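Local coordinates for glycosyl hydrolase (Rhizobium leguminosarum bv. trifolii, PDB 5NDX) that hydrolyses alpha-L-iduronides as a family 39 glycosidase, the bacterial orthologue of human alpha-L-iduronidase, at the 8U8 site. Coordinates in Å, arbitrary orientation; residue numbers count along the deposited sequence, not the author numbering.

Site 1: the 8U8 site. Residues 59, 145-146, 149, 185-186, 220, 222, 265, 267, 270-272, 313, 316, 323. With 8U8 ((2~{R},3~{S},4~{S},5~{R},6~{S})-6-(4-methyl-2-oxidanylidene-chromen-7-yl)oxy-3,4,5-tris(oxidanyl)oxane-2-carboxylic acid), chain B.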
# COMPACT_ATOMS: atom_id res chain seq x y z
N HIS A 59 -0.69 -14.02 4.48
CA HIS A 59 -1.15 -15.09 5.36
C HIS A 59 -0.61 -16.46 4.96
O HIS A 59 -0.50 -16.78 3.77
CB HIS A 59 -2.69 -15.26 5.31
CG HIS A 59 -3.48 -14.24 6.04
ND1 HIS A 59 -2.93 -13.37 6.97
CD2 HIS A 59 -4.82 -14.00 6.05
CE1 HIS A 59 -3.88 -12.62 7.49
NE2 HIS A 59 -5.04 -12.97 6.94
N ASN A 145 -2.73 -14.97 12.47
CA ASN A 145 -3.83 -14.08 12.24
C ASN A 145 -5.06 -14.51 13.06
O ASN A 145 -5.21 -15.70 13.47
CB ASN A 145 -4.16 -14.06 10.74
CG ASN A 145 -5.21 -13.02 10.39
OD1 ASN A 145 -5.04 -11.82 10.70
ND2 ASN A 145 -6.32 -13.49 9.80
N GLN A 146 -5.91 -13.52 13.32
CA GLN A 146 -7.05 -13.65 14.16
C GLN A 146 -6.57 -14.47 15.35
O GLN A 146 -5.76 -13.99 16.15
CB GLN A 146 -8.24 -14.28 13.40
CG GLN A 146 -9.19 -13.27 12.77
CD GLN A 146 -9.09 -13.16 11.24
OE1 GLN A 146 -9.17 -14.16 10.53
NE2 GLN A 146 -8.94 -11.94 10.74
N SER A 149 -11.43 -16.22 15.73
CA SER A 149 -12.40 -16.57 14.67
C SER A 149 -12.43 -18.11 14.45
O SER A 149 -13.27 -18.80 15.04
CB SER A 149 -12.10 -15.79 13.38
OG SER A 149 -12.40 -14.42 13.55
N ALA A 185 -9.36 -9.89 15.35
CA ALA A 185 -10.37 -9.30 14.48
C ALA A 185 -11.48 -8.55 15.23
O ALA A 185 -12.09 -7.65 14.68
CB ALA A 185 -10.99 -10.36 13.59
N ARG A 186 -11.76 -8.96 16.46
CA ARG A 186 -12.83 -8.37 17.22
C ARG A 186 -12.34 -7.59 18.41
O ARG A 186 -11.47 -8.05 19.17
CB ARG A 186 -13.82 -9.46 17.65
CG ARG A 186 -14.58 -9.99 16.43
CD ARG A 186 -15.42 -11.22 16.76
NE ARG A 186 -14.54 -12.25 17.29
CZ ARG A 186 -14.93 -13.35 17.93
NH1 ARG A 186 -16.23 -13.62 18.11
NH2 ARG A 186 -14.01 -14.20 18.39
N HIS A 220 -7.04 -5.73 14.07
CA HIS A 220 -7.72 -5.27 12.87
C HIS A 220 -8.99 -4.51 13.27
O HIS A 220 -9.80 -5.01 14.04
CB HIS A 220 -8.33 -6.33 11.91
CG HIS A 220 -7.65 -7.62 11.84
ND1 HIS A 220 -6.29 -7.76 12.00
CD2 HIS A 220 -8.13 -8.84 11.54
CE1 HIS A 220 -5.95 -9.01 11.79
NE2 HIS A 220 -7.05 -9.70 11.56
N LYS A 222 -11.95 -2.36 11.00
CA LYS A 222 -12.48 -2.05 9.69
C LYS A 222 -13.71 -1.20 9.76
O LYS A 222 -14.37 -1.10 10.79
CB LYS A 222 -12.75 -3.35 8.92
CG LYS A 222 -11.51 -4.22 8.89
CD LYS A 222 -11.49 -5.20 7.73
CE LYS A 222 -10.37 -6.27 7.81
NZ LYS A 222 -9.94 -6.76 6.45
N GLU A 265 -4.91 -4.57 9.46
CA GLU A 265 -5.86 -4.80 8.37
C GLU A 265 -6.94 -3.76 8.40
O GLU A 265 -8.03 -3.99 8.95
CB GLU A 265 -6.54 -6.17 8.49
CG GLU A 265 -5.87 -7.28 7.78
CD GLU A 265 -6.66 -8.57 7.87
OE1 GLU A 265 -7.86 -8.57 7.50
OE2 GLU A 265 -6.07 -9.58 8.27
N ASP A 267 -9.40 -1.85 6.45
CA ASP A 267 -10.13 -1.70 5.20
C ASP A 267 -11.50 -1.05 5.48
O ASP A 267 -12.03 -1.17 6.57
CB ASP A 267 -10.29 -3.07 4.51
CG ASP A 267 -8.94 -3.79 4.34
OD1 ASP A 267 -8.09 -3.34 3.49
OD2 ASP A 267 -8.73 -4.78 5.07
N LEU A 270 -15.25 -5.06 5.53
CA LEU A 270 -14.96 -6.51 5.58
C LEU A 270 -15.38 -7.25 4.32
O LEU A 270 -16.32 -6.83 3.63
CB LEU A 270 -15.60 -7.18 6.82
CG LEU A 270 -14.86 -6.85 8.11
CD1 LEU A 270 -15.77 -6.46 9.29
CD2 LEU A 270 -13.88 -8.01 8.49
N GLY A 271 -14.67 -8.33 4.01
CA GLY A 271 -15.06 -9.25 2.89
C GLY A 271 -14.59 -8.80 1.49
O GLY A 271 -15.37 -8.31 0.68
N TRP A 272 -13.31 -9.01 1.22
CA TRP A 272 -12.66 -8.49 0.01
C TRP A 272 -13.31 -8.91 -1.28
O TRP A 272 -13.28 -8.18 -2.30
CB TRP A 272 -11.18 -8.93 -0.04
CG TRP A 272 -10.93 -10.36 -0.45
CD1 TRP A 272 -10.76 -11.43 0.39
CD2 TRP A 272 -10.79 -10.86 -1.77
NE1 TRP A 272 -10.53 -12.56 -0.35
CE2 TRP A 272 -10.55 -12.24 -1.67
CE3 TRP A 272 -10.85 -10.29 -3.04
CZ2 TRP A 272 -10.37 -13.05 -2.78
CZ3 TRP A 272 -10.68 -11.08 -4.15
CH2 TRP A 272 -10.45 -12.45 -4.02
N ASP A 313 -5.47 -4.23 3.35
CA ASP A 313 -5.42 -5.65 2.98
C ASP A 313 -6.07 -5.84 1.62
O ASP A 313 -7.09 -6.49 1.47
CB ASP A 313 -6.08 -6.43 4.09
CG ASP A 313 -5.74 -7.88 4.02
OD1 ASP A 313 -4.53 -8.21 3.99
OD2 ASP A 313 -6.68 -8.67 4.02
N PHE A 316 -5.21 -8.57 -2.85
CA PHE A 316 -5.90 -9.76 -3.38
C PHE A 316 -6.03 -9.55 -4.87
O PHE A 316 -5.95 -8.40 -5.36
CB PHE A 316 -7.29 -9.95 -2.76
CG PHE A 316 -7.26 -10.31 -1.32
CD1 PHE A 316 -7.15 -11.63 -0.94
CD2 PHE A 316 -7.32 -9.32 -0.33
CE1 PHE A 316 -7.10 -11.97 0.41
CE2 PHE A 316 -7.28 -9.67 1.03
CZ PHE A 316 -7.16 -10.99 1.40
N ARG A 323 -12.03 -5.80 -3.39
CA ARG A 323 -11.03 -4.99 -2.68
C ARG A 323 -9.64 -5.40 -3.10
O ARG A 323 -8.93 -6.22 -2.44
CB ARG A 323 -11.17 -5.11 -1.20
CG ARG A 323 -10.23 -4.22 -0.37
CD ARG A 323 -10.72 -4.30 1.11
NE ARG A 323 -10.10 -5.35 1.64
CZ ARG A 323 -10.51 -6.24 2.52
NH1 ARG A 323 -11.64 -6.25 3.21
NH2 ARG A 323 -9.61 -7.15 2.72
C15 8U8 B . -14.77 -14.99 10.33
C13 8U8 B . -14.48 -13.71 10.85
C14 8U8 B . -15.11 -13.32 12.04
C16 8U8 B . -14.81 -12.07 12.61
O9 8U8 B . -15.43 -11.78 13.63
O8 8U8 B . -13.92 -11.20 12.01
C11 8U8 B . -13.20 -11.61 10.91
C10 8U8 B . -12.21 -10.76 10.41
C12 8U8 B . -13.48 -12.86 10.31
C7 8U8 B . -12.70 -13.25 9.21
C8 8U8 B . -11.70 -12.40 8.71
C9 8U8 B . -11.45 -11.15 9.30
O2 8U8 B . -10.45 -10.30 8.87
C5 8U8 B . -9.91 -10.27 7.49
O1 8U8 B . -11.01 -10.25 6.57
C1 8U8 B . -10.76 -10.55 5.25
C6 8U8 B . -11.59 -9.63 4.57
O7 8U8 B . -11.97 -9.97 3.45
O6 8U8 B . -11.83 -8.58 5.15
C2 8U8 B . -9.32 -10.28 4.72
O5 8U8 B . -9.17 -8.86 4.50
C3 8U8 B . -8.18 -10.87 5.67
O4 8U8 B . -7.52 -11.90 5.02
C4 8U8 B . -8.75 -11.35 7.04
O3 8U8 B . -7.61 -11.55 7.97
O HOH W 1 -4.94 -11.03 4.12

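Site 2: the 8U8 site. Residues 23, 54-55, 93, 140, 216, 260, 262, 308-309. With 8U8 ((2~{R},3~{S},4~{S},5~{R},6~{S})-6-(4-methyl-2-oxidanylidene-chromen-7-yl)oxy-3,4,5-tris(oxidanyl)oxane-2-carboxylic acid), chain C.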
# COMPACT_ATOMS: atom_id res chain seq x y z
N ARG A 23 2.24 2.33 5.00
CA ARG A 23 2.97 1.86 3.81
C ARG A 23 3.04 0.34 3.79
O ARG A 23 4.10 -0.28 3.88
CB ARG A 23 4.33 2.52 3.67
CG ARG A 23 4.28 4.02 3.31
CD ARG A 23 5.32 4.89 4.03
NE ARG A 23 6.51 4.41 3.77
CZ ARG A 23 7.60 4.20 4.47
NH1 ARG A 23 7.96 4.62 5.68
NH2 ARG A 23 8.46 3.61 3.67
N LYS A 54 5.94 -0.57 1.51
CA LYS A 54 7.18 -1.17 2.01
C LYS A 54 7.00 -2.58 2.56
O LYS A 54 7.92 -3.39 2.40
CB LYS A 54 7.75 -0.27 3.08
CG LYS A 54 9.09 -0.69 3.66
CD LYS A 54 9.60 0.41 4.58
CE LYS A 54 10.94 -0.00 5.23
NZ LYS A 54 11.48 1.21 5.94
N PHE A 55 5.86 -2.86 3.21
CA PHE A 55 5.58 -4.14 3.86
C PHE A 55 4.44 -4.89 3.20
O PHE A 55 3.45 -4.29 2.80
CB PHE A 55 5.29 -3.92 5.34
CG PHE A 55 6.46 -3.34 6.10
CD1 PHE A 55 7.49 -4.17 6.55
CD2 PHE A 55 6.54 -2.02 6.34
CE1 PHE A 55 8.58 -3.65 7.21
CE2 PHE A 55 7.64 -1.48 7.02
CZ PHE A 55 8.67 -2.31 7.46
N PHE A 93 5.85 -8.35 6.54
CA PHE A 93 5.23 -8.21 7.84
C PHE A 93 4.80 -9.65 8.09
O PHE A 93 3.76 -10.09 7.61
CB PHE A 93 4.07 -7.20 7.77
CG PHE A 93 3.40 -6.88 9.07
CD1 PHE A 93 3.85 -7.36 10.29
CD2 PHE A 93 2.26 -6.08 9.06
CE1 PHE A 93 3.18 -7.06 11.47
CE2 PHE A 93 1.59 -5.79 10.23
CZ PHE A 93 2.06 -6.25 11.45
N TYR A 140 9.16 -7.16 10.49
CA TYR A 140 8.38 -7.29 11.72
C TYR A 140 7.75 -8.67 11.71
O TYR A 140 7.33 -9.12 10.67
CB TYR A 140 7.32 -6.19 11.88
CG TYR A 140 7.94 -4.83 12.01
CD1 TYR A 140 8.33 -4.12 10.90
CD2 TYR A 140 8.21 -4.29 13.26
CE1 TYR A 140 8.98 -2.89 11.02
CE2 TYR A 140 8.84 -3.03 13.40
CZ TYR A 140 9.25 -2.35 12.29
OH TYR A 140 9.89 -1.10 12.44
N TYR A 216 4.98 -4.60 20.06
CA TYR A 216 3.86 -3.78 19.53
C TYR A 216 2.57 -4.54 19.71
O TYR A 216 2.56 -5.77 19.76
CB TYR A 216 4.11 -3.35 18.05
CG TYR A 216 4.10 -4.52 17.11
CD1 TYR A 216 2.91 -5.00 16.60
CD2 TYR A 216 5.27 -5.21 16.79
CE1 TYR A 216 2.88 -6.12 15.76
CE2 TYR A 216 5.25 -6.32 15.97
CZ TYR A 216 4.04 -6.77 15.43
OH TYR A 216 3.97 -7.89 14.62
N PRO A 260 3.94 0.66 20.67
CA PRO A 260 3.45 0.91 19.32
C PRO A 260 2.14 0.16 19.06
O PRO A 260 2.00 -1.01 19.42
CB PRO A 260 4.61 0.44 18.42
CG PRO A 260 5.86 0.62 19.27
CD PRO A 260 5.40 0.36 20.70
N VAL A 262 -0.70 -0.98 16.19
CA VAL A 262 -0.74 -1.29 14.77
C VAL A 262 -2.15 -1.77 14.42
O VAL A 262 -2.71 -2.61 15.14
CB VAL A 262 0.29 -2.38 14.49
CG1 VAL A 262 0.12 -2.94 13.08
CG2 VAL A 262 1.69 -1.81 14.72
N THR A 308 1.43 3.55 15.13
CA THR A 308 2.65 3.39 14.36
C THR A 308 2.51 2.86 12.93
O THR A 308 3.37 3.17 12.08
CB THR A 308 3.61 2.47 15.17
OG1 THR A 308 3.92 3.14 16.41
CG2 THR A 308 4.91 2.21 14.46
N PHE A 309 1.52 2.01 12.67
CA PHE A 309 1.37 1.43 11.35
C PHE A 309 -0.09 1.06 11.07
O PHE A 309 -0.80 0.61 11.95
CB PHE A 309 2.27 0.21 11.24
CG PHE A 309 2.38 -0.39 9.88
CD1 PHE A 309 2.88 0.33 8.84
CD2 PHE A 309 2.10 -1.71 9.69
CE1 PHE A 309 3.06 -0.23 7.60
CE2 PHE A 309 2.26 -2.31 8.45
CZ PHE A 309 2.72 -1.55 7.39
C15 8U8 C . 4.43 -3.82 12.86
C13 8U8 C . 5.13 -2.66 13.20
C14 8U8 C . 5.45 -2.41 14.53
C16 8U8 C . 6.21 -1.30 14.86
O9 8U8 C . 6.43 -1.06 16.04
O8 8U8 C . 6.59 -0.41 13.91
C11 8U8 C . 6.33 -0.66 12.61
C10 8U8 C . 6.84 0.24 11.71
C12 8U8 C . 5.60 -1.78 12.23
C7 8U8 C . 5.39 -1.97 10.86
C8 8U8 C . 5.90 -1.05 9.95
C9 8U8 C . 6.64 0.06 10.36
O2 8U8 C . 7.13 0.93 9.42
C5 8U8 C . 8.25 1.79 9.78
O1 8U8 C . 7.56 2.92 10.34
C1 8U8 C . 8.35 4.08 10.69
C6 8U8 C . 9.36 3.77 11.85
O7 8U8 C . 9.11 2.83 12.63
O6 8U8 C . 10.40 4.44 11.87
C2 8U8 C . 9.05 4.53 9.41
O5 8U8 C . 9.85 5.73 9.61
C3 8U8 C . 9.91 3.38 8.85
O4 8U8 C . 10.46 3.81 7.63
C4 8U8 C . 9.03 2.16 8.56
O3 8U8 C . 9.81 1.04 8.15
O HOH W 2 4.91 3.16 9.74
O HOH W 3 10.96 -0.08 10.25
O HOH W 4 9.97 0.85 14.26

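Site 1: the 8U8 site
Leu270 comes over one face of the coumarin of 8U8, near the rim, with CD2 3.8 Å from C10. Its chi1 of -75° sets CG anti to the carbonyl carbon. The Ala185 methyl approaches from the opposite face, which Ser149 and Gln146 also line. Ser149 covers much of the ligand, but it is poorly ordered, as is 8U8 itself.

The sugar is held by polar groups. Glu265 OE2 takes the sugar hydroxyl O3 of 8U8 on its syn lone pair at 2.5 Å. Its other oxygen, OE1, turns toward the anomeric carbon C5, as suits the catalytic nucleophile of this family. OE1 also receives Lys222 NZ on its anti lone pair. His59 NE2 meets O3 at its ring edge in a nearly straight bond (167°).

Gln146, engineered in place of the glutamate proton donor, is poorly ordered. The Gln146 amide NE2 bonds O3 of 8U8 at 3.1 Å. The same nitrogen lies near the glycosidic oxygen O2, but its N-H points away from it.

Arg323 reaches the sugar end-on through a bend at chi3 (88°). Arg323 NH1 bonds the carboxylate oxygen O6 of 8U8 in the guanidinium plane at 3.0 Å, and NH2 bonds the hydroxyl O5. O6 of 8U8 also accepts from Lys222 NZ at 2.9 Å and from the backbone N of Gly271. Trp272 N bonds the other carboxylate oxygen of 8U8, O7, at 2.8 Å. These donors probably favour an ionised acid.

Asp313 OD2 accepts from O5, and its backbone O holds two nitrogens of Arg323 in place. Asp267 OD2 bonds Lys222 NZ at 2.7 Å.

This is the active-site pocket, which recognises the uronic acid and places its glycosidic bond for cleavage.

Site 2: the 8U8 site
Tyr140 lies flat against the coumarin of 8U8. The Tyr140 ring stacks on both fused rings of 8U8, with planes 6° apart over the benzene ring and centroids 3.7 Å apart over the pyranone ring. Phe309 packs on the other side of the 8U8 benzene ring, its plane tilted by 24°, and brings its CD1 to 3.5 Å from C8 of 8U8. The benzene ring is thus sandwiched between two aromatic rings.

Other groups complete the walls. Phe55 comes edge-to-face, with CE2 3.4 Å from C8 of 8U8. Tyr216 stands nearly upright to the pyranone, and the methyl carbon C15 sits over its ring centre. Phe93 touches that methyl with CE1 and CZ. Val262 CG2 sits over the pyranone face on the Phe309 side. Thr308 CG2 comes over the rim on that side, 3.7 Å from C11 of 8U8. Pro260 CB borders the carbonyl O9.

The sugar is held more lightly. Lys54 is fully extended, CG anti to the backbone N (chi1 -177°), and its NZ donates to the hydroxyl O3 of 8U8 at 2.8 Å. Arg23 NH1 bonds the hydroxyl O4 of 8U8 in its guanidinium plane at 3.3 Å. Waters add further contacts. Tyr140 OH meets one water bound to O3 and another bound to the carboxylate oxygen O7. A third water, 2.7 Å from the ring oxygen O1 of 8U8, also bonds Thr308 O.

An alanine at Tyr140 would remove one wall of the sandwich and the hydroxyl holding two waters, and would probably loosen both coumarin and sugar. Binding here may reflect ligand added for crystallography.

Behind this shell, Phe55 CE1 abuts the Tyr140 ring edge, and Lys54 CG covers a face of Phe55. Tyr216 OH and Tyr140 O lie at the edge of Phe93.

The pocket is built on strands 55-58, 91-95, 140-142, 216-219, 261-263 and 307-310, toward the N-terminal ends of the strands of the family's beta/alpha-barrel.

The centres of the C-alpha atoms of site 1 and site 2 are about 15 Å apart, and the centre of site 2 is about 16 Å from Gln146. They have no residue in common, but site 1 is made in part from segments that follow strands of site 2. Strands 55-58, 140-142, 216-219, 261-263 and 307-310 give residues to site 2, and the segments after them give His59, Asn145, His220, Glu265 and Asp313 to site 1. The two ligands therefore lie toward opposite ends of one barrel, within a single chain. Site 1 is catalytic. Site 2 lacks the catalytic pair, and the structure alone does not show a role for it.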